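Local coordinates for protein similar to hydroxylamine oxidoreductase (Kuenenia stuttgartiensis, PDB 6H5L) that probably acts as an oxidoreductase, serving as a multi-haem subunit of a reducing complex related to hydroxylamine oxidoreductase, at residues 131-136 / 141-146; 378-383 / 496-501; 184-189 / 447-452. All blocks are in the same frame, centred on the assembly; numbering follows the deposited sequence.

Overall arrangement
Contact 1 holds a heme c directly, through C132 and H133, whereas contacts 2 and 3 tie helices and loops together elsewhere in the chain. Contacts 1 and 2 lie on opposite sides of the chain's centre, their own centres 53 Å apart. The centre of contact 3 is 37 Å from that of contact 1 and 24 Å from that of contact 2, with nearest atoms about 17 Å and about 11 Å away, and the side chain of A187 is about 7 Å from a heme c. Along the sequence contacts 2 and 3 alternate their segments. They also meet between subunits, where 496-501 touches the 447-452 loop of a neighbouring subunit.

Contact 1: 131-136 / 141-146; sequences DCHADT and IRMPTG. With HEC (heme c), chain D.
C132 lays its CB against P144 CG at 4.2 Å, while its sulfur is bound to CAC of the heme in a thioether. The carbonyl oxygen C132 O faces P144 CB and sits at the edge of the R142 guanidinium, 2.8 Å from R142 NH1, but at an angle too poor for a hydrogen bond. H133 follows, completing a CxxCH heme-attachment motif: NE2 ligates the iron at 2.0 Å, with H216 as the other axial ligand. At the other ring nitrogen, H133 ND1 donates to R142 O at 2.9 Å, close to the ring plane, which fixes the rotation of the imidazole. R142 N in turn donates to H133 O at 2.6 Å in a bent bond. With CG trans to its own N (chi1 -176°) and bends further out, R142 folds back so that one guanidinium face covers the H133 carbonyl carbon. With a lysine here, lacking the flat guanidinium, that carbonyl carbon would probably be left without the face that covers it, and D135 without its nearby NH2. A134 pairs with I141 as an antiparallel non-hydrogen-bonded pair, both side chains resting on I72 of helix 69-73. Beyond it, D135 CA approaches R142 NH2 at 3.7 Å.

Contact 2: 378-383 / 496-501; sequences DQAQKI and TRIQAE
I498 points across at the 378-383 helix and splits its two branches between two residues one turn apart. I498 CG2 meets I383 CG2 at 3.8 Å, and on the longer branch I498 CD1 lies 3.9 Å from A380 CB. The chain geometry explains the division: in I498, CG1 is swung beside the backbone N and runs out extended (chi1 -69°, chi2 171°), while CG2 takes the position trans to N. I383 has nearly the same torsions and divides its branches in the same way. Its CG2 faces I498, and its longer branch goes on to the aliphatic part of Q499, where I383 CD1 ends 4.0 Å from Q499 CG. The two isoleucines slant across one another, as do I383 and Q499, and only carbon atoms touch. Q499 lends just its methylene here; its chain runs on extended, and OE1 is held by both the backbone N of D451 and NE2 of Q448 of a neighbouring subunit.

A380 has no side chain beyond CB, and this is where the backbones come together, the CA atoms of A380 and I498 being 7.2 Å apart. The helical segments run nearly parallel, inclined at 18°, with their axes 10.2 Å apart at closest. The isoleucines bridge that gap, and the buried area is modest at 173 Å².

Helix 455-476 closes one flank: its L463 touches A380, and its I456 and M459 touch I498. From helix 480-513 itself, M495 and A502 extend the apolar patch round I383, so the long helices 356-389 and 480-513 pack side by side with helix 455-476 against both.

Contact 3: 184-189 / 447-452; sequences YAEAAR and LQMQDN
L447 lays its CD2 methyl over the aliphatic stem of E186, 3.7 Å from CG, with the two side chains crossing at about a right angle. L447 CD2 also reaches the helix backbone next door, 3.7 Å from A187 N, and stands 4.2 Å from A187 CB. L447 can do this because CG is trans to its backbone N (chi1 173°), which sends the branch outward to the helix. M449 comes from further along the loop, its sulfur SD 4.1 Å from E186 CG and again roughly perpendicular. The methylene of the glutamate is thus met by both loop side chains.

Its carboxylate turns away from them, bent at chi2 (65°). E186 OE2 takes R189 NH1 in a salt bridge at 3.3 Å, from the syn side but 29° out of the carboxylate plane, and weakly accepts from L405 N; OE1 is paired with R190. E186 is therefore apolar toward the loop and charged at its end. R189 also pairs with D407.

Past M449 the chain reverses in a type II beta turn whose own bond, N452 N to M449 O, is long and weak (3.4 Å); the shorter M449 N to N452 O bond (2.9 Å) ties the same residues the other way. The loop between helices 443-446 and 455-476 thus packs on helix 182-189 by L447 and M449, and under helix 480-513 of a neighbouring subunit, whose M492 lies on L447 and M495 on Q448.

Contact 1: 131-136 / 141-146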
loop_
_atom_site.group_PDB
_atom_site.type_symbol
_atom_site.label_atom_id
_atom_site.label_comp_id
_atom_site.label_asym_id
_atom_site.label_seq_id
_atom_site.Cartn_x
_atom_site.Cartn_y
_atom_site.Cartn_z
ATOM N N ASP A 131 7.817 -37.809 16.881
ATOM C CA ASP A 131 6.656 -38.543 16.383
ATOM C C ASP A 131 7.018 -39.439 15.202
ATOM O O ASP A 131 6.469 -40.540 15.062
ATOM C CB ASP A 131 5.550 -37.563 15.992
ATOM C CG ASP A 131 5.039 -36.754 17.173
ATOM O OD1 ASP A 131 4.744 -37.351 18.230
ATOM O OD2 ASP A 131 4.938 -35.515 17.046
ATOM N N CYS A 132 7.938 -38.989 14.348
ATOM C CA CYS A 132 8.303 -39.731 13.148
ATOM C C CYS A 132 9.523 -40.625 13.320
ATOM O O CYS A 132 9.661 -41.597 12.570
ATOM C CB CYS A 132 8.573 -38.767 11.985
ATOM S SG CYS A 132 7.103 -38.110 11.157
ATOM N N HIS A 133 10.406 -40.337 14.279
ATOM C CA HIS A 133 11.688 -41.023 14.352
ATOM C C HIS A 133 11.920 -41.832 15.619
ATOM O O HIS A 133 12.746 -42.749 15.589
ATOM C CB HIS A 133 12.845 -40.019 14.210
ATOM C CG HIS A 133 12.990 -39.451 12.832
ATOM N ND1 HIS A 133 13.452 -40.192 11.765
ATOM C CD2 HIS A 133 12.743 -38.209 12.349
ATOM C CE1 HIS A 133 13.478 -39.434 10.684
ATOM N NE2 HIS A 133 13.053 -38.226 11.011
ATOM N N ALA A 134 11.234 -41.531 16.720
ATOM C CA ALA A 134 11.557 -42.121 18.016
ATOM C C ALA A 134 10.745 -43.397 18.222
ATOM O O ALA A 134 9.534 -43.343 18.452
ATOM C CB ALA A 134 11.302 -41.121 19.139
ATOM N N ASP A 135 11.413 -44.543 18.134
ATOM C CA ASP A 135 10.800 -45.809 18.521
ATOM C C ASP A 135 10.732 -45.868 20.042
ATOM O O ASP A 135 11.759 -45.799 20.721
ATOM C CB ASP A 135 11.601 -46.984 17.961
ATOM C CG ASP A 135 10.863 -48.313 18.070
ATOM O OD1 ASP A 135 10.076 -48.497 19.023
ATOM O OD2 ASP A 135 11.076 -49.183 17.199
ATOM N N THR A 136 9.522 -45.991 20.581
ATOM C CA THR A 136 9.341 -45.899 22.027
ATOM C C THR A 136 9.601 -47.231 22.720
ATOM O O THR A 136 10.189 -47.259 23.809
ATOM C CB THR A 136 7.935 -45.376 22.338
ATOM O OG1 THR A 136 7.964 -43.938 22.327
ATOM C CG2 THR A 136 7.450 -45.862 23.696
ATOM N N ILE A 141 16.327 -44.758 17.355
ATOM C CA ILE A 141 15.897 -43.915 16.245
ATOM C C ILE A 141 15.468 -44.802 15.082
ATOM O O ILE A 141 16.025 -45.884 14.855
ATOM C CB ILE A 141 17.015 -42.928 15.844
ATOM C CG1 ILE A 141 16.607 -41.489 16.174
ATOM C CG2 ILE A 141 17.368 -43.045 14.364
ATOM C CD1 ILE A 141 16.343 -41.241 17.640
ATOM N N ARG A 142 14.458 -44.341 14.344
ATOM C CA ARG A 142 13.820 -45.114 13.287
ATOM C C ARG A 142 13.682 -44.266 12.032
ATOM O O ARG A 142 13.419 -43.060 12.111
ATOM C CB ARG A 142 12.433 -45.607 13.726
ATOM C CG ARG A 142 11.732 -46.494 12.714
ATOM C CD ARG A 142 10.231 -46.233 12.671
ATOM N NE ARG A 142 9.633 -46.185 14.002
ATOM C CZ ARG A 142 8.987 -45.133 14.496
ATOM N NH1 ARG A 142 8.841 -44.038 13.765
ATOM N NH2 ARG A 142 8.475 -45.178 15.719
ATOM N N MET A 143 13.873 -44.904 10.871
ATOM C CA MET A 143 13.518 -44.308 9.592
ATOM C C MET A 143 12.043 -44.586 9.344
ATOM O O MET A 143 11.645 -45.739 9.144
ATOM C CB MET A 143 14.385 -44.847 8.451
ATOM C CG MET A 143 15.786 -44.259 8.405
ATOM S SD MET A 143 15.816 -42.470 8.175
ATOM C CE MET A 143 16.637 -41.961 9.682
ATOM N N PRO A 144 11.201 -43.556 9.347
ATOM C CA PRO A 144 9.753 -43.781 9.237
ATOM C C PRO A 144 9.368 -44.251 7.841
ATOM O O PRO A 144 9.513 -43.523 6.854
ATOM C CB PRO A 144 9.156 -42.407 9.567
ATOM C CG PRO A 144 10.225 -41.455 9.202
ATOM C CD PRO A 144 11.535 -42.128 9.479
ATOM N N THR A 145 8.854 -45.475 7.772
ATOM C CA THR A 145 8.261 -45.982 6.546
ATOM C C THR A 145 6.846 -45.434 6.404
ATOM O O THR A 145 6.351 -44.697 7.256
ATOM C CB THR A 145 8.239 -47.506 6.532
ATOM O OG1 THR A 145 7.449 -47.975 7.629
ATOM C CG2 THR A 145 9.655 -48.050 6.663
ATOM N N GLY A 146 6.184 -45.807 5.308
ATOM C CA GLY A 146 4.808 -45.416 5.086
ATOM C C GLY A 146 3.863 -45.932 6.151
ATOM O O GLY A 146 2.777 -45.369 6.340
HETATM FE FE HEC D . 13.201 -36.826 9.589
HETATM C CHA HEC D . 14.933 -38.933 7.536
HETATM C CHB HEC D . 16.206 -35.683 10.889
HETATM C CHC HEC D . 11.521 -34.872 11.834
HETATM C CHD HEC D . 10.181 -38.036 8.414
HETATM N NA HEC D . 15.195 -37.211 9.260
HETATM C C1A HEC D . 15.686 -38.163 8.391
HETATM C C2A HEC D . 17.129 -38.209 8.513
HETATM C C3A HEC D . 17.480 -37.310 9.453
HETATM C C4A HEC D . 16.272 -36.667 9.931
HETATM C CMA HEC D . 18.892 -36.960 9.976
HETATM C CAA HEC D . 18.026 -39.177 7.695
HETATM C CBA HEC D . 19.198 -38.503 6.982
HETATM C CGA HEC D . 18.736 -37.398 6.072
HETATM O O1A HEC D . 17.850 -37.647 5.215
HETATM O O2A HEC D . 19.271 -36.268 6.193
HETATM N NB HEC D . 13.763 -35.549 11.100
HETATM C C1B HEC D . 15.049 -35.167 11.428
HETATM C C2B HEC D . 14.966 -34.121 12.426
HETATM C C3B HEC D . 13.674 -33.904 12.695
HETATM C C4B HEC D . 12.894 -34.793 11.858
HETATM C CMB HEC D . 16.178 -33.421 13.074
HETATM C CAB HEC D . 13.082 -32.882 13.692
HETATM C CBB HEC D . 13.280 -31.439 13.174
HETATM N NC HEC D . 11.224 -36.517 10.031
HETATM C C1C HEC D . 10.755 -35.668 11.013
HETATM C C2C HEC D . 9.310 -35.639 10.938
HETATM C C3C HEC D . 8.934 -36.611 10.095
HETATM C C4C HEC D . 10.130 -37.119 9.442
HETATM C CMC HEC D . 8.412 -34.949 11.989
HETATM C CAC HEC D . 7.480 -37.028 9.764
HETATM C CBC HEC D . 6.682 -35.882 9.112
HETATM N ND HEC D . 12.638 -38.297 8.237
HETATM C C1D HEC D . 11.326 -38.524 7.817
HETATM C C2D HEC D . 11.361 -39.369 6.642
HETATM C C3D HEC D . 12.843 -39.637 6.376
HETATM C C4D HEC D . 13.560 -38.940 7.414
HETATM C CMD HEC D . 10.173 -39.895 5.811
HETATM C CAD HEC D . 13.442 -40.492 5.243
HETATM C CBD HEC D . 13.249 -41.956 5.613
HETATM C CGD HEC D . 14.039 -42.822 4.674
HETATM O O1D HEC D . 14.559 -42.293 3.657
HETATM O O2D HEC D . 14.144 -44.043 4.951
#

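Contact 2: 378-383 / 496-501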
loop_
_atom_site.group_PDB
_atom_site.type_symbol
_atom_site.label_atom_id
_atom_site.label_comp_id
_atom_site.label_asym_id
_atom_site.label_seq_id
_atom_site.Cartn_x
_atom_site.Cartn_y
_atom_site.Cartn_z
ATOM N N ASP A 378 7.671 -57.115 -33.159
ATOM C CA ASP A 378 7.481 -58.537 -33.422
ATOM C C ASP A 378 8.219 -58.973 -34.683
ATOM O O ASP A 378 8.790 -60.069 -34.725
ATOM C CB ASP A 378 5.990 -58.852 -33.535
ATOM C CG ASP A 378 5.728 -60.226 -34.120
ATOM O OD1 ASP A 378 6.118 -61.229 -33.485
ATOM O OD2 ASP A 378 5.129 -60.301 -35.214
ATOM N N GLN A 379 8.216 -58.132 -35.719
ATOM C CA GLN A 379 8.936 -58.469 -36.943
ATOM C C GLN A 379 10.436 -58.553 -36.694
ATOM O O GLN A 379 11.122 -59.409 -37.264
ATOM C CB GLN A 379 8.623 -57.443 -38.032
ATOM C CG GLN A 379 7.182 -57.488 -38.522
ATOM C CD GLN A 379 6.770 -56.226 -39.257
ATOM O OE1 GLN A 379 7.365 -55.164 -39.077
ATOM N NE2 GLN A 379 5.739 -56.338 -40.089
ATOM N N ALA A 380 10.964 -57.667 -35.847
ATOM C CA ALA A 380 12.383 -57.725 -35.511
ATOM C C ALA A 380 12.705 -58.963 -34.683
ATOM O O ALA A 380 13.766 -59.573 -34.857
ATOM C CB ALA A 380 12.799 -56.459 -34.764
ATOM N N GLN A 381 11.802 -59.349 -33.777
ATOM C CA GLN A 381 12.034 -60.544 -32.972
ATOM C C GLN A 381 11.990 -61.809 -33.820
ATOM O O GLN A 381 12.681 -62.785 -33.509
ATOM C CB GLN A 381 11.012 -60.622 -31.838
ATOM C CG GLN A 381 11.312 -61.698 -30.805
ATOM C CD GLN A 381 10.391 -61.632 -29.601
ATOM O OE1 GLN A 381 10.066 -60.550 -29.111
ATOM N NE2 GLN A 381 9.965 -62.793 -29.120
ATOM N N LYS A 382 11.189 -61.812 -34.889
ATOM C CA LYS A 382 11.163 -62.957 -35.795
ATOM C C LYS A 382 12.518 -63.156 -36.465
ATOM O O LYS A 382 12.977 -64.292 -36.630
ATOM C CB LYS A 382 10.068 -62.769 -36.845
ATOM C CG LYS A 382 9.879 -63.957 -37.778
ATOM C CD LYS A 382 9.341 -65.167 -37.027
ATOM C CE LYS A 382 8.883 -66.260 -37.980
ATOM N NZ LYS A 382 10.005 -66.823 -38.778
ATOM N N ILE A 383 13.170 -62.059 -36.856
ATOM C CA ILE A 383 14.473 -62.151 -37.508
ATOM C C ILE A 383 15.508 -62.734 -36.553
ATOM O O ILE A 383 16.303 -63.603 -36.930
ATOM C CB ILE A 383 14.902 -60.767 -38.027
ATOM C CG1 ILE A 383 13.955 -60.303 -39.138
ATOM C CG2 ILE A 383 16.342 -60.798 -38.505
ATOM C CD1 ILE A 383 14.125 -58.851 -39.517
ATOM N N THR A 496 17.264 -51.708 -39.207
ATOM C CA THR A 496 18.337 -51.690 -40.198
ATOM C C THR A 496 19.544 -52.477 -39.707
ATOM O O THR A 496 20.108 -53.298 -40.442
ATOM C CB THR A 496 18.736 -50.248 -40.515
ATOM O OG1 THR A 496 17.585 -49.516 -40.949
ATOM C CG2 THR A 496 19.793 -50.216 -41.609
ATOM N N ARG A 497 19.956 -52.242 -38.458
ATOM C CA ARG A 497 21.109 -52.947 -37.907
ATOM C C ARG A 497 20.822 -54.434 -37.736
ATOM O O ARG A 497 21.714 -55.270 -37.925
ATOM C CB ARG A 497 21.516 -52.330 -36.569
ATOM C CG ARG A 497 21.916 -50.862 -36.630
ATOM C CD ARG A 497 22.335 -50.375 -35.250
ATOM N NE ARG A 497 22.842 -49.005 -35.260
ATOM C CZ ARG A 497 22.130 -47.940 -34.909
ATOM N NH1 ARG A 497 20.870 -48.077 -34.517
ATOM N NH2 ARG A 497 22.679 -46.734 -34.945
ATOM N N ILE A 498 19.584 -54.782 -37.378
ATOM C CA ILE A 498 19.240 -56.184 -37.163
ATOM C C ILE A 498 19.268 -56.952 -38.478
ATOM O O ILE A 498 19.753 -58.088 -38.540
ATOM C CB ILE A 498 17.873 -56.294 -36.463
ATOM C CG1 ILE A 498 17.970 -55.783 -35.024
ATOM C CG2 ILE A 498 17.367 -57.728 -36.487
ATOM C CD1 ILE A 498 16.636 -55.662 -34.328
ATOM N N GLN A 499 18.758 -56.345 -39.554
ATOM C CA GLN A 499 18.766 -57.017 -40.849
ATOM C C GLN A 499 20.185 -57.183 -41.377
ATOM O O GLN A 499 20.533 -58.240 -41.917
ATOM C CB GLN A 499 17.908 -56.246 -41.852
ATOM C CG GLN A 499 16.421 -56.265 -41.545
ATOM C CD GLN A 499 15.599 -55.577 -42.615
ATOM O OE1 GLN A 499 16.138 -55.072 -43.600
ATOM N NE2 GLN A 499 14.285 -55.554 -42.429
ATOM N N ALA A 500 21.016 -56.147 -41.236
ATOM C CA ALA A 500 22.396 -56.238 -41.699
ATOM C C ALA A 500 23.169 -57.293 -40.920
ATOM O O ALA A 500 23.994 -58.016 -41.490
ATOM C CB ALA A 500 23.081 -54.876 -41.582
ATOM N N GLU A 501 22.910 -57.401 -39.617
ATOM C CA GLU A 501 23.590 -58.408 -38.811
ATOM C C GLU A 501 23.092 -59.809 -39.144
ATOM O O GLU A 501 23.885 -60.756 -39.207
ATOM C CB GLU A 501 23.403 -58.102 -37.324
ATOM C CG GLU A 501 24.085 -59.085 -36.384
ATOM C CD GLU A 501 25.597 -58.944 -36.361
ATOM O OE1 GLU A 501 26.140 -58.071 -37.073
ATOM O OE2 GLU A 501 26.247 -59.711 -35.619
#

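Contact 3: 184-189 / 447-452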
loop_
_atom_site.group_PDB
_atom_site.type_symbol
_atom_site.label_atom_id
_atom_site.label_comp_id
_atom_site.label_asym_id
_atom_site.label_seq_id
_atom_site.Cartn_x
_atom_site.Cartn_y
_atom_site.Cartn_z
ATOM N N TYR A 184 19.703 -58.878 -11.179
ATOM C CA TYR A 184 20.187 -58.015 -10.106
ATOM C C TYR A 184 21.226 -58.745 -9.262
ATOM O O TYR A 184 22.337 -58.242 -9.053
ATOM C CB TYR A 184 19.015 -57.543 -9.239
ATOM C CG TYR A 184 19.366 -56.470 -8.221
ATOM C CD1 TYR A 184 20.005 -56.794 -7.029
ATOM C CD2 TYR A 184 19.040 -55.137 -8.445
ATOM C CE1 TYR A 184 20.324 -55.822 -6.099
ATOM C CE2 TYR A 184 19.354 -54.157 -7.516
ATOM C CZ TYR A 184 19.995 -54.508 -6.345
ATOM O OH TYR A 184 20.314 -53.547 -5.415
ATOM N N ALA A 185 20.877 -59.936 -8.768
ATOM C CA ALA A 185 21.812 -60.710 -7.957
ATOM C C ALA A 185 23.015 -61.162 -8.774
ATOM O O ALA A 185 24.135 -61.233 -8.255
ATOM C CB ALA A 185 21.101 -61.915 -7.346
ATOM N N GLU A 186 22.804 -61.478 -10.053
ATOM C CA GLU A 186 23.911 -61.906 -10.900
ATOM C C GLU A 186 24.937 -60.792 -11.063
ATOM O O GLU A 186 26.146 -61.038 -10.998
ATOM C CB GLU A 186 23.383 -62.357 -12.262
ATOM C CG GLU A 186 24.441 -62.937 -13.189
ATOM C CD GLU A 186 25.039 -64.231 -12.669
ATOM O OE1 GLU A 186 26.254 -64.259 -12.383
ATOM O OE2 GLU A 186 24.291 -65.223 -12.542
ATOM N N ALA A 187 24.474 -59.558 -11.277
ATOM C CA ALA A 187 25.397 -58.430 -11.357
ATOM C C ALA A 187 26.183 -58.266 -10.061
ATOM O O ALA A 187 27.376 -57.940 -10.087
ATOM C CB ALA A 187 24.637 -57.149 -11.699
ATOM N N ALA A 188 25.532 -58.493 -8.915
ATOM C CA ALA A 188 26.232 -58.432 -7.637
ATOM C C ALA A 188 27.215 -59.584 -7.476
ATOM O O ALA A 188 28.273 -59.411 -6.861
ATOM C CB ALA A 188 25.221 -58.436 -6.494
ATOM N N ARG A 189 26.888 -60.757 -8.026
ATOM C CA ARG A 189 27.822 -61.879 -8.000
ATOM C C ARG A 189 29.125 -61.525 -8.696
ATOM O O ARG A 189 30.205 -61.921 -8.245
ATOM C CB ARG A 189 27.194 -63.100 -8.671
ATOM C CG ARG A 189 26.317 -63.965 -7.788
ATOM C CD ARG A 189 25.593 -64.989 -8.647
ATOM N NE ARG A 189 25.764 -66.360 -8.178
ATOM C CZ ARG A 189 25.414 -67.431 -8.885
ATOM N NH1 ARG A 189 24.883 -67.282 -10.090
ATOM N NH2 ARG A 189 25.601 -68.648 -8.392
ATOM N N LEU A 447 22.939 -56.125 -17.912
ATOM C CA LEU A 447 24.175 -56.813 -17.570
ATOM C C LEU A 447 24.716 -57.535 -18.794
ATOM O O LEU A 447 23.951 -58.088 -19.588
ATOM C CB LEU A 447 23.946 -57.812 -16.427
ATOM C CG LEU A 447 25.096 -58.743 -16.040
ATOM C CD1 LEU A 447 26.287 -57.948 -15.533
ATOM C CD2 LEU A 447 24.632 -59.750 -15.001
ATOM N N GLN A 448 26.039 -57.520 -18.942
ATOM C CA GLN A 448 26.723 -58.229 -20.014
ATOM C C GLN A 448 27.554 -59.354 -19.412
ATOM O O GLN A 448 28.490 -59.099 -18.646
ATOM C CB GLN A 448 27.609 -57.287 -20.830
ATOM C CG GLN A 448 28.415 -57.994 -21.908
ATOM C CD GLN A 448 27.539 -58.684 -22.932
ATOM O OE1 GLN A 448 26.415 -58.259 -23.189
ATOM N NE2 GLN A 448 28.051 -59.758 -23.523
ATOM N N MET A 449 27.208 -60.586 -19.758
ATOM C CA MET A 449 27.936 -61.765 -19.325
ATOM C C MET A 449 28.847 -62.234 -20.459
ATOM O O MET A 449 29.025 -61.542 -21.466
ATOM C CB MET A 449 26.950 -62.840 -18.865
ATOM C CG MET A 449 26.150 -62.432 -17.637
ATOM S SD MET A 449 24.908 -63.646 -17.171
ATOM C CE MET A 449 23.906 -63.654 -18.654
ATOM N N GLN A 450 29.434 -63.417 -20.301
ATOM C CA GLN A 450 30.418 -63.913 -21.262
ATOM C C GLN A 450 29.711 -64.236 -22.573
ATOM O O GLN A 450 29.098 -65.295 -22.720
ATOM C CB GLN A 450 31.134 -65.137 -20.704
ATOM C CG GLN A 450 32.482 -65.413 -21.339
ATOM C CD GLN A 450 33.521 -64.377 -20.961
ATOM O OE1 GLN A 450 33.776 -63.436 -21.712
ATOM N NE2 GLN A 450 34.127 -64.546 -19.790
ATOM N N ASP A 451 29.797 -63.309 -23.531
ATOM C CA ASP A 451 29.176 -63.450 -24.849
ATOM C C ASP A 451 27.669 -63.680 -24.748
ATOM O O ASP A 451 27.078 -64.380 -25.576
ATOM C CB ASP A 451 29.842 -64.565 -25.661
ATOM C CG ASP A 451 31.280 -64.238 -26.025
ATOM O OD1 ASP A 451 31.541 -63.092 -26.453
ATOM O OD2 ASP A 451 32.152 -65.121 -25.877
ATOM N N ASN A 452 27.037 -63.088 -23.737
ATOM C CA ASN A 452 25.599 -63.201 -23.533
ATOM C C ASN A 452 25.085 -61.919 -22.889
ATOM O O ASN A 452 25.436 -61.621 -21.740
ATOM C CB ASN A 452 25.270 -64.422 -22.669
ATOM C CG ASN A 452 23.775 -64.655 -22.520
ATOM O OD1 ASN A 452 22.958 -63.974 -23.140
ATOM N ND2 ASN A 452 23.413 -65.634 -21.700
#